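Local coordinates for protein beta-galactosidase (Marinomonas sp. ef1, PDB 6Y2K) that probably hydrolyses terminal beta-galactosidic bonds, as a hexameric, cold-active GH42 beta-galactosidase from an Antarctic psychrophilic bacterium, at residues A[271-276]-A[323-328]; A[289-294]-A[439-444]; A[319-324]-A[363-368]. All coordinates share one frame; numbering follows the deposited sequence.

Overall arrangement
From the N terminus, contact 1 opens on helix 268-274, just after the sixth strand of the TIM barrel, and closes a loop at 323-328, beyond the seventh. Contact 2 starts within that loop, at 289-294, and reaches 439-444, so the two cross; they touch where Leu272 packs on Gly290. Contact 3 begins at 319-324, sharing Ala323 and Pro324 with contact 1, and ends at 363-368 after the eighth strand, so its whole span falls between the segments of contact 2. Contacts 1 and 3 thus join neighbouring segments that follow barrel strands six, seven and eight, beside a second subunit, whereas contact 2 ties the barrel to the trimerisation domain.

Contact 1 (A[271-276]-A[323-328]); sequences SLDKEP and APHNPT
A His-carboxylate hydrogen bond joins the last turn of helix 268-274 to the long loop that follows the seventh strand of the TIM barrel. Two bonds carry the contact, and both end on Asp273, whose CG lies anti to its backbone N (chi1 179°) and so swings out from the helix to the loop. His325 ND1 donates to Asp273 OD1 over 2.7 Å, with the oxygen in the plane of the imidazole and its syn lone pair in use. The carboxylate stands almost square to the ring, with 88° between the planes. His325 N meets the other oxygen, Asp273 OD2, at 2.9 Å, coming from above the carboxylate plane. A short acid with two oxygens suits this place because it grips ring and backbone of one residue together, fixing the rotation of the imidazole; the negative charge would probably favour a protonated histidine.

Packing is slight: Pro324 slides past Asp273, with Pro324 CD 3.2 Å from Asp273 OD2. The apolar touch is Lys274 CB, 4.1 Å from Pro324 CD. Pro324 CB lies over the rim of one face of the His325 ring, while Pro530 of a second subunit packs on that histidine.

Within the loop, Asn326 is clipped to Ala323 twice, through amide oxygen and amide nitrogen. Asn326 ND2 donates to Ala323 O at 2.9 Å and also bonds Gln429 O of the second subunit.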
ATOM      1  N   SER A 271      -3.349 -29.125  -9.343  1.00 14.48           N
ATOM      2  CA  SER A 271      -4.257 -28.839  -8.222  1.00 15.07           C
ATOM      3  C   SER A 271      -3.922 -27.513  -7.515  1.00 14.91           C
ATOM      4  O   SER A 271      -4.828 -26.756  -7.164  1.00 14.82           O
ATOM      5  CB  SER A 271      -4.302 -30.000  -7.218  1.00 15.44           C
ATOM      6  OG  SER A 271      -3.059 -30.174  -6.549  1.00 16.65           O
ATOM      7  N   LEU A 272      -2.636 -27.212  -7.344  1.00 15.08           N
ATOM      8  CA  LEU A 272      -2.239 -25.940  -6.725  1.00 15.42           C
ATOM      9  C   LEU A 272      -2.767 -24.738  -7.521  1.00 15.57           C
ATOM     10  O   LEU A 272      -3.381 -23.831  -6.953  1.00 15.35           O
ATOM     11  CB  LEU A 272      -0.720 -25.837  -6.568  1.00 15.30           C
ATOM     12  CG  LEU A 272      -0.225 -24.555  -5.883  1.00 15.34           C
ATOM     13  CD1 LEU A 272      -0.785 -24.395  -4.474  1.00 15.28           C
ATOM     14  CD2 LEU A 272       1.289 -24.539  -5.876  1.00 15.48           C
ATOM     15  N   ASP A 273      -2.527 -24.753  -8.829  1.00 15.91           N
ATOM     16  CA  ASP A 273      -2.923 -23.650  -9.700  1.00 16.19           C
ATOM     17  C   ASP A 273      -4.442 -23.558  -9.819  1.00 16.64           C
ATOM     18  O   ASP A 273      -4.998 -22.453  -9.746  1.00 15.92           O
ATOM     19  CB  ASP A 273      -2.293 -23.787 -11.089  1.00 16.18           C
ATOM     20  CG  ASP A 273      -2.714 -22.665 -12.030  1.00 16.68           C
ATOM     21  OD1 ASP A 273      -2.166 -21.544 -11.937  1.00 16.80           O
ATOM     22  OD2 ASP A 273      -3.606 -22.903 -12.869  1.00 16.98           O
ATOM     23  N   LYS A 274      -5.099 -24.707  -9.978  1.00 16.85           N
ATOM     24  CA  LYS A 274      -6.542 -24.746 -10.225  1.00 17.87           C
ATOM     25  C   LYS A 274      -7.445 -24.528  -8.999  1.00 17.06           C
ATOM     26  O   LYS A 274      -8.466 -23.852  -9.113  1.00 15.73           O
ATOM     27  CB  LYS A 274      -6.930 -26.071 -10.902  1.00 19.78           C
ATOM     28  CG  LYS A 274      -8.401 -26.168 -11.293  1.00 21.27           C
ATOM     29  CD  LYS A 274      -8.714 -27.518 -11.907  1.00 23.11           C
ATOM     30  CE  LYS A 274     -10.186 -27.626 -12.255  1.00 24.43           C
ATOM     31  NZ  LYS A 274     -10.573 -29.049 -12.460  1.00 26.05           N
ATOM     32  N   GLU A 275      -7.109 -25.125  -7.856  1.00 16.29           N
ATOM     33  CA  GLU A 275      -8.065 -25.231  -6.737  1.00 16.37           C
ATOM     34  C   GLU A 275      -8.245 -23.941  -5.920  1.00 16.43           C
ATOM     35  O   GLU A 275      -7.260 -23.373  -5.449  1.00 16.21           O
ATOM     36  CB  GLU A 275      -7.675 -26.372  -5.784  1.00 16.43           C
ATOM     37  CG  GLU A 275      -7.733 -27.766  -6.393  1.00 16.83           C
ATOM     38  CD  GLU A 275      -9.107 -28.178  -6.892  1.00 17.19           C
ATOM     39  OE1 GLU A 275      -9.167 -29.003  -7.833  1.00 17.10           O
ATOM     40  OE2 GLU A 275     -10.121 -27.696  -6.341  1.00 17.01           O
ATOM     41  N   PRO A 276      -9.500 -23.489  -5.723  1.00 16.87           N
ATOM     42  CA  PRO A 276      -9.721 -22.323  -4.854  1.00 17.16           C
ATOM     43  C   PRO A 276      -9.348 -22.504  -3.386  1.00 16.68           C
ATOM     44  O   PRO A 276      -9.231 -21.512  -2.675  1.00 16.99           O
ATOM     45  CB  PRO A 276     -11.228 -22.064  -4.982  1.00 17.88           C
ATOM     46  CG  PRO A 276     -11.584 -22.609  -6.313  1.00 17.99           C
ATOM     47  CD  PRO A 276     -10.723 -23.835  -6.474  1.00 17.40           C
ATOM     48  N   ALA A 323      -4.721 -27.574 -16.318  1.00 15.69           N
ATOM     49  CA  ALA A 323      -4.910 -26.460 -15.382  1.00 14.90           C
ATOM     50  C   ALA A 323      -4.826 -25.133 -16.145  1.00 14.57           C
ATOM     51  O   ALA A 323      -4.303 -25.104 -17.264  1.00 14.60           O
ATOM     52  CB  ALA A 323      -3.880 -26.518 -14.283  1.00 14.81           C
ATOM     53  N   PRO A 324      -5.351 -24.034 -15.563  1.00 14.51           N
ATOM     54  CA  PRO A 324      -5.207 -22.738 -16.248  1.00 14.50           C
ATOM     55  C   PRO A 324      -3.747 -22.394 -16.575  1.00 14.74           C
ATOM     56  O   PRO A 324      -3.452 -21.887 -17.666  1.00 14.61           O
ATOM     57  CB  PRO A 324      -5.821 -21.734 -15.254  1.00 14.64           C
ATOM     58  CG  PRO A 324      -6.791 -22.544 -14.454  1.00 14.60           C
ATOM     59  CD  PRO A 324      -6.229 -23.939 -14.378  1.00 14.38           C
ATOM     60  N   HIS A 325      -2.836 -22.704 -15.652  1.00 14.56           N
ATOM     61  CA  HIS A 325      -1.405 -22.537 -15.902  1.00 14.46           C
ATOM     62  C   HIS A 325      -0.704 -23.837 -15.564  1.00 14.60           C
ATOM     63  O   HIS A 325      -1.096 -24.529 -14.614  1.00 14.58           O
ATOM     64  CB  HIS A 325      -0.849 -21.366 -15.091  1.00 14.48           C
ATOM     65  CG  HIS A 325      -1.769 -20.184 -15.063  1.00 14.49           C
ATOM     66  ND1 HIS A 325      -2.638 -19.948 -14.022  1.00 14.39           N
ATOM     67  CD2 HIS A 325      -1.992 -19.201 -15.972  1.00 14.63           C
ATOM     68  CE1 HIS A 325      -3.353 -18.865 -14.282  1.00 14.85           C
ATOM     69  NE2 HIS A 325      -2.982 -18.393 -15.460  1.00 15.13           N
ATOM     70  N   ASN A 326       0.326 -24.155 -16.349  1.00 14.35           N
ATOM     71  CA  ASN A 326       0.976 -25.464 -16.315  1.00 14.82           C
ATOM     72  C   ASN A 326       2.505 -25.345 -16.278  1.00 14.61           C
ATOM     73  O   ASN A 326       3.190 -25.533 -17.290  1.00 14.19           O
ATOM     74  CB  ASN A 326       0.493 -26.290 -17.501  1.00 14.96           C
ATOM     75  CG  ASN A 326      -1.011 -26.522 -17.459  1.00 15.41           C
ATOM     76  OD1 ASN A 326      -1.513 -27.240 -16.592  1.00 15.94           O
ATOM     77  ND2 ASN A 326      -1.740 -25.876 -18.365  1.00 15.33           N
ATOM     78  N   PRO A 327       3.051 -25.014 -15.096  1.00 14.67           N
ATOM     79  CA  PRO A 327       4.501 -24.874 -14.984  1.00 14.42           C
ATOM     80  C   PRO A 327       5.218 -26.218 -15.027  1.00 14.54           C
ATOM     81  O   PRO A 327       4.598 -27.255 -14.788  1.00 14.50           O
ATOM     82  CB  PRO A 327       4.670 -24.220 -13.609  1.00 14.42           C
ATOM     83  CG  PRO A 327       3.525 -24.756 -12.828  1.00 14.37           C
ATOM     84  CD  PRO A 327       2.385 -24.778 -13.800  1.00 14.46           C
ATOM     85  N   THR A 328       6.508 -26.188 -15.368  1.00 14.61           N
ATOM     86  CA  THR A 328       7.381 -27.343 -15.201  1.00 14.51           C
ATOM     87  C   THR A 328       7.659 -27.561 -13.704  1.00 15.05           C
ATOM     88  O   THR A 328       7.832 -26.588 -12.960  1.00 14.55           O
ATOM     89  CB  THR A 328       8.725 -27.160 -15.924  1.00 14.45           C
ATOM     90  OG1 THR A 328       9.267 -25.869 -15.631  1.00 13.92           O
ATOM     91  CG2 THR A 328       8.554 -27.306 -17.441  1.00 14.54           C
TER

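Contact 2 (A[289-294]-A[439-444]); sequences VGHPDA and CYRMYE
The seam between the TIM barrel and the trimerisation domain is closed here by a type I turn, His291 to Ala294, set against helix 435-448. Pro292, with its fixed phi, suits the second position of such a turn. His291, CG anti to the backbone N (chi1 -174°), directs its imidazole to the helix and is held at both nitrogens. His291 NE2 donates to Glu444 OE1 over 3.0 Å, a His-carboxylate bond that lies in the ring plane but is bent, at 131°. His291 ND1 accepts Asp293 N of the same turn at 3.2 Å, so this side of the ring probably stays without a proton. Tyr440 comes at the histidine tip to tip, Tyr440 OH lying 2.8 Å from His291 ND1, with the ring planes oblique; the hydroxyl is hydrogen-bonded to Tyr278 OH.

Glutamate suits position 444 because its extended chain reaches the imidazole with one oxygen and an arginine with the other: Glu444 OE2 forms a salt bridge with Arg441 NH1 at 2.9 Å. Arg441 binds Glu282 as well. Two acids crowd this buried site, Asp293 OD2 lying 4.4 Å from Glu444 OE1. Arg447 and Arg611, both in salt bridges with Asp293, would offset the repulsion.

Asp293 CB meets the edge of the Tyr443 ring, whose hydroxyl bonds Asp300. Asp293 OD2 rests against the aliphatic start of the glutamate, 3.4 Å from Glu444 CG.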
ATOM      1  N   VAL A 289       6.244 -27.283  -6.892  1.00 14.56           N
ATOM      2  CA  VAL A 289       6.184 -28.518  -6.083  1.00 14.62           C
ATOM      3  C   VAL A 289       4.799 -28.932  -5.562  1.00 14.73           C
ATOM      4  O   VAL A 289       4.624 -30.075  -5.110  1.00 14.86           O
ATOM      5  CB  VAL A 289       7.162 -28.449  -4.885  1.00 14.85           C
ATOM      6  CG1 VAL A 289       8.599 -28.349  -5.389  1.00 15.10           C
ATOM      7  CG2 VAL A 289       6.836 -27.284  -3.951  1.00 14.88           C
ATOM      8  N   GLY A 290       3.824 -28.023  -5.600  1.00 14.33           N
ATOM      9  CA  GLY A 290       2.518 -28.268  -4.999  1.00 14.02           C
ATOM     10  C   GLY A 290       2.536 -27.969  -3.517  1.00 14.05           C
ATOM     11  O   GLY A 290       3.597 -27.865  -2.905  1.00 13.50           O
ATOM     12  N   HIS A 291       1.354 -27.817  -2.931  1.00 14.25           N
ATOM     13  CA  HIS A 291       1.252 -27.531  -1.507  1.00 14.11           C
ATOM     14  C   HIS A 291       1.789 -28.739  -0.735  1.00 13.96           C
ATOM     15  O   HIS A 291       1.583 -29.877  -1.169  1.00 14.19           O
ATOM     16  CB  HIS A 291      -0.197 -27.228  -1.111  1.00 14.07           C
ATOM     17  CG  HIS A 291      -0.356 -26.795   0.309  1.00 14.06           C
ATOM     18  ND1 HIS A 291      -0.584 -27.688   1.338  1.00 14.30           N
ATOM     19  CD2 HIS A 291      -0.332 -25.564   0.875  1.00 14.30           C
ATOM     20  CE1 HIS A 291      -0.677 -27.022   2.477  1.00 14.42           C
ATOM     21  NE2 HIS A 291      -0.530 -25.732   2.224  1.00 14.12           N
ATOM     22  N   PRO A 292       2.496 -28.510   0.393  1.00 14.01           N
ATOM     23  CA  PRO A 292       3.104 -29.641   1.139  1.00 13.99           C
ATOM     24  C   PRO A 292       2.172 -30.781   1.578  1.00 14.21           C
ATOM     25  O   PRO A 292       2.651 -31.903   1.812  1.00 14.44           O
ATOM     26  CB  PRO A 292       3.684 -28.952   2.369  1.00 14.00           C
ATOM     27  CG  PRO A 292       4.059 -27.604   1.865  1.00 13.80           C
ATOM     28  CD  PRO A 292       2.927 -27.219   0.963  1.00 13.55           C
ATOM     29  N   ASP A 293       0.868 -30.500   1.678  1.00 14.03           N
ATOM     30  CA  ASP A 293      -0.149 -31.483   2.065  1.00 14.37           C
ATOM     31  C   ASP A 293      -1.098 -31.949   0.955  1.00 14.07           C
ATOM     32  O   ASP A 293      -2.043 -32.696   1.230  1.00 14.03           O
ATOM     33  CB  ASP A 293      -0.963 -30.914   3.228  1.00 14.46           C
ATOM     34  CG  ASP A 293      -0.086 -30.489   4.371  1.00 15.06           C
ATOM     35  OD1 ASP A 293       0.834 -31.284   4.726  1.00 14.59           O
ATOM     36  OD2 ASP A 293      -0.274 -29.356   4.888  1.00 14.64           O
ATOM     37  N   ALA A 294      -0.842 -31.548  -0.286  1.00 13.95           N
ATOM     38  CA  ALA A 294      -1.753 -31.853  -1.384  1.00 14.01           C
ATOM     39  C   ALA A 294      -1.800 -33.356  -1.660  1.00 13.96           C
ATOM     40  O   ALA A 294      -2.877 -33.931  -1.814  1.00 14.30           O
ATOM     41  CB  ALA A 294      -1.351 -31.088  -2.637  1.00 13.97           C
ATOM     42  N   CYS A 439     -11.370 -29.470   6.788  1.00 13.92           N
ATOM     43  CA  CYS A 439     -10.651 -30.734   7.030  1.00 14.01           C
ATOM     44  C   CYS A 439      -9.175 -30.610   6.629  1.00 13.88           C
ATOM     45  O   CYS A 439      -8.273 -30.988   7.392  1.00 13.71           O
ATOM     46  CB  CYS A 439     -11.301 -31.907   6.285  1.00 14.16           C
ATOM     47  SG  CYS A 439     -12.927 -32.440   6.881  1.00 14.20           S
ATOM     48  N   TYR A 440      -8.943 -30.025   5.455  1.00 13.44           N
ATOM     49  CA  TYR A 440      -7.595 -29.831   4.925  1.00 13.47           C
ATOM     50  C   TYR A 440      -6.757 -28.915   5.818  1.00 13.44           C
ATOM     51  O   TYR A 440      -5.594 -29.197   6.049  1.00 13.40           O
ATOM     52  CB  TYR A 440      -7.653 -29.246   3.508  1.00 13.32           C
ATOM     53  CG  TYR A 440      -6.341 -29.270   2.766  1.00 13.35           C
ATOM     54  CD1 TYR A 440      -5.445 -28.203   2.851  1.00 13.35           C
ATOM     55  CD2 TYR A 440      -5.995 -30.351   1.959  1.00 13.36           C
ATOM     56  CE1 TYR A 440      -4.243 -28.222   2.159  1.00 13.29           C
ATOM     57  CE2 TYR A 440      -4.799 -30.369   1.256  1.00 13.27           C
ATOM     58  CZ  TYR A 440      -3.925 -29.307   1.367  1.00 13.16           C
ATOM     59  OH  TYR A 440      -2.747 -29.321   0.661  1.00 13.59           O
ATOM     60  N   ARG A 441      -7.353 -27.832   6.314  1.00 13.35           N
ATOM     61  CA  ARG A 441      -6.630 -26.893   7.194  1.00 13.71           C
ATOM     62  C   ARG A 441      -6.378 -27.456   8.609  1.00 13.76           C
ATOM     63  O   ARG A 441      -5.351 -27.135   9.225  1.00 13.74           O
ATOM     64  CB  ARG A 441      -7.341 -25.539   7.252  1.00 13.74           C
ATOM     65  CG  ARG A 441      -7.408 -24.813   5.914  1.00 13.93           C
ATOM     66  CD  ARG A 441      -6.034 -24.476   5.356  1.00 14.30           C
ATOM     67  NE  ARG A 441      -6.092 -23.915   4.003  1.00 14.27           N
ATOM     68  CZ  ARG A 441      -5.026 -23.663   3.241  1.00 14.86           C
ATOM     69  NH1 ARG A 441      -3.792 -23.899   3.681  1.00 15.38           N
ATOM     70  NH2 ARG A 441      -5.184 -23.158   2.024  1.00 14.47           N
ATOM     71  N   MET A 442      -7.283 -28.298   9.106  1.00 13.88           N
ATOM     72  CA  MET A 442      -7.018 -29.035  10.358  1.00 14.43           C
ATOM     73  C   MET A 442      -5.857 -30.015  10.135  1.00 14.16           C
ATOM     74  O   MET A 442      -4.966 -30.127  10.975  1.00 14.08           O
ATOM     75  CB  MET A 442      -8.260 -29.774  10.871  1.00 14.92           C
ATOM     76  CG  MET A 442      -9.377 -28.854  11.362  1.00 15.68           C
ATOM     77  SD  MET A 442     -10.501 -29.661  12.520  1.00 16.19           S
ATOM     78  CE  MET A 442      -9.588 -29.480  14.047  1.00 16.08           C
ATOM     79  N   TYR A 443      -5.860 -30.677   8.975  1.00 13.94           N
ATOM     80  CA  TYR A 443      -4.806 -31.613   8.597  1.00 13.82           C
ATOM     81  C   TYR A 443      -3.446 -30.916   8.445  1.00 13.70           C
ATOM     82  O   TYR A 443      -2.430 -31.428   8.923  1.00 13.37           O
ATOM     83  CB  TYR A 443      -5.199 -32.349   7.309  1.00 13.92           C
ATOM     84  CG  TYR A 443      -4.199 -33.379   6.828  1.00 14.04           C
ATOM     85  CD1 TYR A 443      -4.196 -34.682   7.343  1.00 14.24           C
ATOM     86  CD2 TYR A 443      -3.274 -33.061   5.844  1.00 14.38           C
ATOM     87  CE1 TYR A 443      -3.294 -35.634   6.881  1.00 14.45           C
ATOM     88  CE2 TYR A 443      -2.363 -33.995   5.382  1.00 14.49           C
ATOM     89  CZ  TYR A 443      -2.374 -35.278   5.903  1.00 14.39           C
ATOM     90  OH  TYR A 443      -1.457 -36.183   5.432  1.00 14.87           O
ATOM     91  N   GLU A 444      -3.434 -29.757   7.785  1.00 13.31           N
ATOM     92  CA  GLU A 444      -2.218 -28.949   7.634  1.00 13.60           C
ATOM     93  C   GLU A 444      -1.576 -28.609   8.980  1.00 13.57           C
ATOM     94  O   GLU A 444      -0.358 -28.710   9.124  1.00 13.00           O
ATOM     95  CB  GLU A 444      -2.516 -27.660   6.861  1.00 13.63           C
ATOM     96  CG  GLU A 444      -1.345 -26.697   6.736  1.00 13.74           C
ATOM     97  CD  GLU A 444      -1.699 -25.440   5.958  1.00 13.83           C
ATOM     98  OE1 GLU A 444      -0.904 -25.030   5.088  1.00 14.11           O
ATOM     99  OE2 GLU A 444      -2.773 -24.862   6.223  1.00 14.15           O
TER

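Contact 3 (A[319-324]-A[363-368]); sequences PVNWAP and QMHAGL. With GOL (glycerol), chain D.
One hydroxyl of a bound glycerol, O1, is gripped by a side chain from each segment. Trp322 NE1 donates to glycerol O1 over 2.8 Å along the edge of the indole. From the other segment His365 NE2 shares a bond of 2.8 Å with the same O1, in the imidazole plane. Glu142, Arg103 and Glu362 hold the glycerol as well.

The next shell fixes the two rings. His365 has its CG anti to the backbone N (chi1 -167°), and its ND1 donates to Ala366 O at 2.9 Å, almost exactly in the ring plane and on a carbonyl lone pair, so NE2 is left turned to the pocket. A histidine suits this position because one nitrogen can anchor the ring while the other meets a ligand. Val320 lies alongside and sets CG1 over a face of the imidazole in a CH-pi contact, 3.8 Å from the ring centroid, while Phe352 meets the ring edge-to-face. Asn321 OD1 sits at the imidazole edge, 3.4 Å from His365 CD2; this amide oxygen is buried and has no hydrogen-bonding partner in the model. On the tryptophan, Val320 CG2 lies over the rim of one face, so a single branched side chain steadies both rings.

Farther out, the backbones are tied by Ala366 N donating to Pro319 O, 2.9 Å and nearly along the C=O axis. Beside that bond Pro319 CD rests on Ala366 CB, the short methyl allowing so close a pass. On the outside, Gln429 of a second subunit is hydrogen-bonded to Val320 O, and Val526 of that subunit packs on Pro319.

These loops follow the seventh and eighth barrel strands, at the C-terminal end of the TIM barrel where glycosidases of this fold bind sugar; the glycerol, probably from the crystallisation liquor, may mark the sugar-binding pocket.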
ATOM      1  N   PRO A 319       5.148 -31.086 -16.874  1.00 14.72           N
ATOM      2  CA  PRO A 319       3.984 -30.207 -17.013  1.00 15.05           C
ATOM      3  C   PRO A 319       2.766 -30.952 -17.572  1.00 15.59           C
ATOM      4  O   PRO A 319       2.927 -31.832 -18.432  1.00 16.08           O
ATOM      5  CB  PRO A 319       4.459 -29.135 -18.002  1.00 14.60           C
ATOM      6  CG  PRO A 319       5.573 -29.768 -18.754  1.00 14.79           C
ATOM      7  CD  PRO A 319       6.243 -30.709 -17.787  1.00 14.73           C
ATOM      8  N   VAL A 320       1.577 -30.613 -17.069  1.00 15.78           N
ATOM      9  CA  VAL A 320       0.312 -31.166 -17.568  1.00 15.43           C
ATOM     10  C   VAL A 320      -0.385 -30.152 -18.514  1.00 15.88           C
ATOM     11  O   VAL A 320       0.149 -29.078 -18.775  1.00 15.74           O
ATOM     12  CB  VAL A 320      -0.610 -31.635 -16.412  1.00 15.42           C
ATOM     13  CG1 VAL A 320       0.109 -32.670 -15.536  1.00 15.87           C
ATOM     14  CG2 VAL A 320      -1.120 -30.474 -15.567  1.00 15.17           C
ATOM     15  N   ASN A 321      -1.563 -30.513 -19.032  1.00 15.76           N
ATOM     16  CA  ASN A 321      -2.284 -29.709 -20.038  1.00 16.04           C
ATOM     17  C   ASN A 321      -3.517 -28.978 -19.508  1.00 16.35           C
ATOM     18  O   ASN A 321      -3.974 -28.033 -20.147  1.00 17.52           O
ATOM     19  CB  ASN A 321      -2.782 -30.609 -21.171  1.00 15.69           C
ATOM     20  CG  ASN A 321      -3.729 -31.690 -20.672  1.00 15.68           C
ATOM     21  OD1 ASN A 321      -3.293 -32.606 -19.974  1.00 15.88           O
ATOM     22  ND2 ASN A 321      -5.030 -31.565 -20.978  1.00 14.75           N
ATOM     23  N   TRP A 322      -4.067 -29.432 -18.382  1.00 16.17           N
ATOM     24  CA  TRP A 322      -5.478 -29.158 -18.045  1.00 16.22           C
ATOM     25  C   TRP A 322      -5.739 -28.029 -17.047  1.00 16.23           C
ATOM     26  O   TRP A 322      -6.870 -27.564 -16.953  1.00 16.14           O
ATOM     27  CB  TRP A 322      -6.208 -30.440 -17.610  1.00 16.79           C
ATOM     28  CG  TRP A 322      -5.514 -31.274 -16.568  1.00 16.73           C
ATOM     29  CD1 TRP A 322      -4.806 -32.423 -16.782  1.00 17.40           C
ATOM     30  CD2 TRP A 322      -5.478 -31.039 -15.157  1.00 17.02           C
ATOM     31  NE1 TRP A 322      -4.322 -32.908 -15.596  1.00 17.32           N
ATOM     32  CE2 TRP A 322      -4.727 -32.084 -14.580  1.00 16.92           C
ATOM     33  CE3 TRP A 322      -6.008 -30.045 -14.321  1.00 17.09           C
ATOM     34  CZ2 TRP A 322      -4.484 -32.160 -13.211  1.00 17.07           C
ATOM     35  CZ3 TRP A 322      -5.771 -30.130 -12.947  1.00 17.03           C
ATOM     36  CH2 TRP A 322      -5.011 -31.176 -12.410  1.00 16.87           C
ATOM     37  N   ALA A 323      -4.721 -27.574 -16.318  1.00 15.69           N
ATOM     38  CA  ALA A 323      -4.910 -26.460 -15.382  1.00 14.90           C
ATOM     39  C   ALA A 323      -4.826 -25.133 -16.145  1.00 14.57           C
ATOM     40  O   ALA A 323      -4.303 -25.104 -17.264  1.00 14.60           O
ATOM     41  CB  ALA A 323      -3.880 -26.518 -14.283  1.00 14.81           C
ATOM     42  N   PRO A 324      -5.351 -24.034 -15.563  1.00 14.51           N
ATOM     43  CA  PRO A 324      -5.207 -22.738 -16.248  1.00 14.50           C
ATOM     44  C   PRO A 324      -3.747 -22.394 -16.575  1.00 14.74           C
ATOM     45  O   PRO A 324      -3.452 -21.887 -17.666  1.00 14.61           O
ATOM     46  CB  PRO A 324      -5.821 -21.734 -15.254  1.00 14.64           C
ATOM     47  CG  PRO A 324      -6.791 -22.544 -14.454  1.00 14.60           C
ATOM     48  CD  PRO A 324      -6.229 -23.939 -14.378  1.00 14.38           C
ATOM     49  N   GLN A 363      -1.984 -33.639 -25.787  1.00 15.17           N
ATOM     50  CA  GLN A 363      -0.689 -33.592 -26.475  1.00 15.61           C
ATOM     51  C   GLN A 363       0.394 -32.756 -25.735  1.00 15.71           C
ATOM     52  O   GLN A 363       1.588 -32.999 -25.928  1.00 15.50           O
ATOM     53  CB  GLN A 363      -0.841 -33.165 -27.950  1.00 15.69           C
ATOM     54  CG  GLN A 363      -1.279 -31.724 -28.189  1.00 16.31           C
ATOM     55  CD  GLN A 363      -1.679 -31.464 -29.633  1.00 16.20           C
ATOM     56  OE1 GLN A 363      -1.004 -30.716 -30.347  1.00 15.83           O
ATOM     57  NE2 GLN A 363      -2.779 -32.092 -30.078  1.00 16.54           N
ATOM     58  N   MET A 364      -0.018 -31.810 -24.882  1.00 15.71           N
ATOM     59  CA  MET A 364       0.926 -31.054 -24.036  1.00 16.37           C
ATOM     60  C   MET A 364       1.164 -31.653 -22.635  1.00 15.86           C
ATOM     61  O   MET A 364       1.874 -31.045 -21.828  1.00 15.95           O
ATOM     62  CB  MET A 364       0.468 -29.592 -23.896  1.00 17.14           C
ATOM     63  CG  MET A 364       0.312 -28.848 -25.213  1.00 17.57           C
ATOM     64  SD  MET A 364       1.819 -28.800 -26.202  1.00 18.87           S
ATOM     65  CE  MET A 364       2.825 -27.679 -25.246  1.00 18.60           C
ATOM     66  N   HIS A 365       0.611 -32.834 -22.351  1.00 15.19           N
ATOM     67  CA  HIS A 365       0.823 -33.511 -21.064  1.00 15.39           C
ATOM     68  C   HIS A 365       2.113 -34.330 -21.148  1.00 15.41           C
ATOM     69  O   HIS A 365       2.204 -35.249 -21.951  1.00 15.55           O
ATOM     70  CB  HIS A 365      -0.359 -34.424 -20.726  1.00 15.06           C
ATOM     71  CG  HIS A 365      -0.372 -34.920 -19.313  1.00 15.12           C
ATOM     72  ND1 HIS A 365       0.679 -35.619 -18.750  1.00 14.96           N
ATOM     73  CD2 HIS A 365      -1.335 -34.863 -18.359  1.00 15.08           C
ATOM     74  CE1 HIS A 365       0.373 -35.944 -17.507  1.00 14.82           C
ATOM     75  NE2 HIS A 365      -0.848 -35.510 -17.249  1.00 14.81           N
ATOM     76  N   ALA A 366       3.079 -34.006 -20.296  1.00 15.05           N
ATOM     77  CA  ALA A 366       4.381 -34.675 -20.298  1.00 15.32           C
ATOM     78  C   ALA A 366       4.310 -36.156 -19.925  1.00 15.67           C
ATOM     79  O   ALA A 366       3.319 -36.643 -19.378  1.00 15.02           O
ATOM     80  CB  ALA A 366       5.339 -33.952 -19.364  1.00 15.21           C
ATOM     81  N   GLY A 367       5.380 -36.866 -20.266  1.00 16.34           N
ATOM     82  CA  GLY A 367       5.566 -38.242 -19.850  1.00 16.55           C
ATOM     83  C   GLY A 367       7.002 -38.476 -19.436  1.00 16.84           C
ATOM     84  O   GLY A 367       7.775 -37.524 -19.339  1.00 16.08           O
ATOM     85  N   LEU A 368       7.356 -39.739 -19.191  1.00 17.24           N
ATOM     86  CA  LEU A 368       8.758 -40.100 -18.938  1.00 17.66           C
ATOM     87  C   LEU A 368       9.610 -39.860 -20.173  1.00 17.33           C
ATOM     88  O   LEU A 368      10.784 -39.546 -20.041  1.00 16.67           O
ATOM     89  CB  LEU A 368       8.926 -41.561 -18.497  1.00 18.34           C
ATOM     90  CG  LEU A 368       8.205 -42.114 -17.262  1.00 19.71           C
ATOM     91  CD1 LEU A 368       8.997 -43.275 -16.651  1.00 19.50           C
ATOM     92  CD2 LEU A 368       7.920 -41.070 -16.199  1.00 19.68           C
TER
HETATM   93  C1  GOL D 703      -4.040 -36.506 -16.858  1.00 21.66           C
HETATM   94  O1  GOL D 703      -3.379 -35.518 -16.023  1.00 20.20           O
HETATM   95  C2  GOL D 703      -5.583 -36.461 -16.825  1.00 21.24           C
HETATM   96  O2  GOL D 703      -6.070 -37.374 -17.844  1.00 19.23           O
HETATM   97  C3  GOL D 703      -6.117 -36.814 -15.427  1.00 21.65           C
HETATM   98  O3  GOL D 703      -7.520 -36.498 -15.236  1.00 21.94           O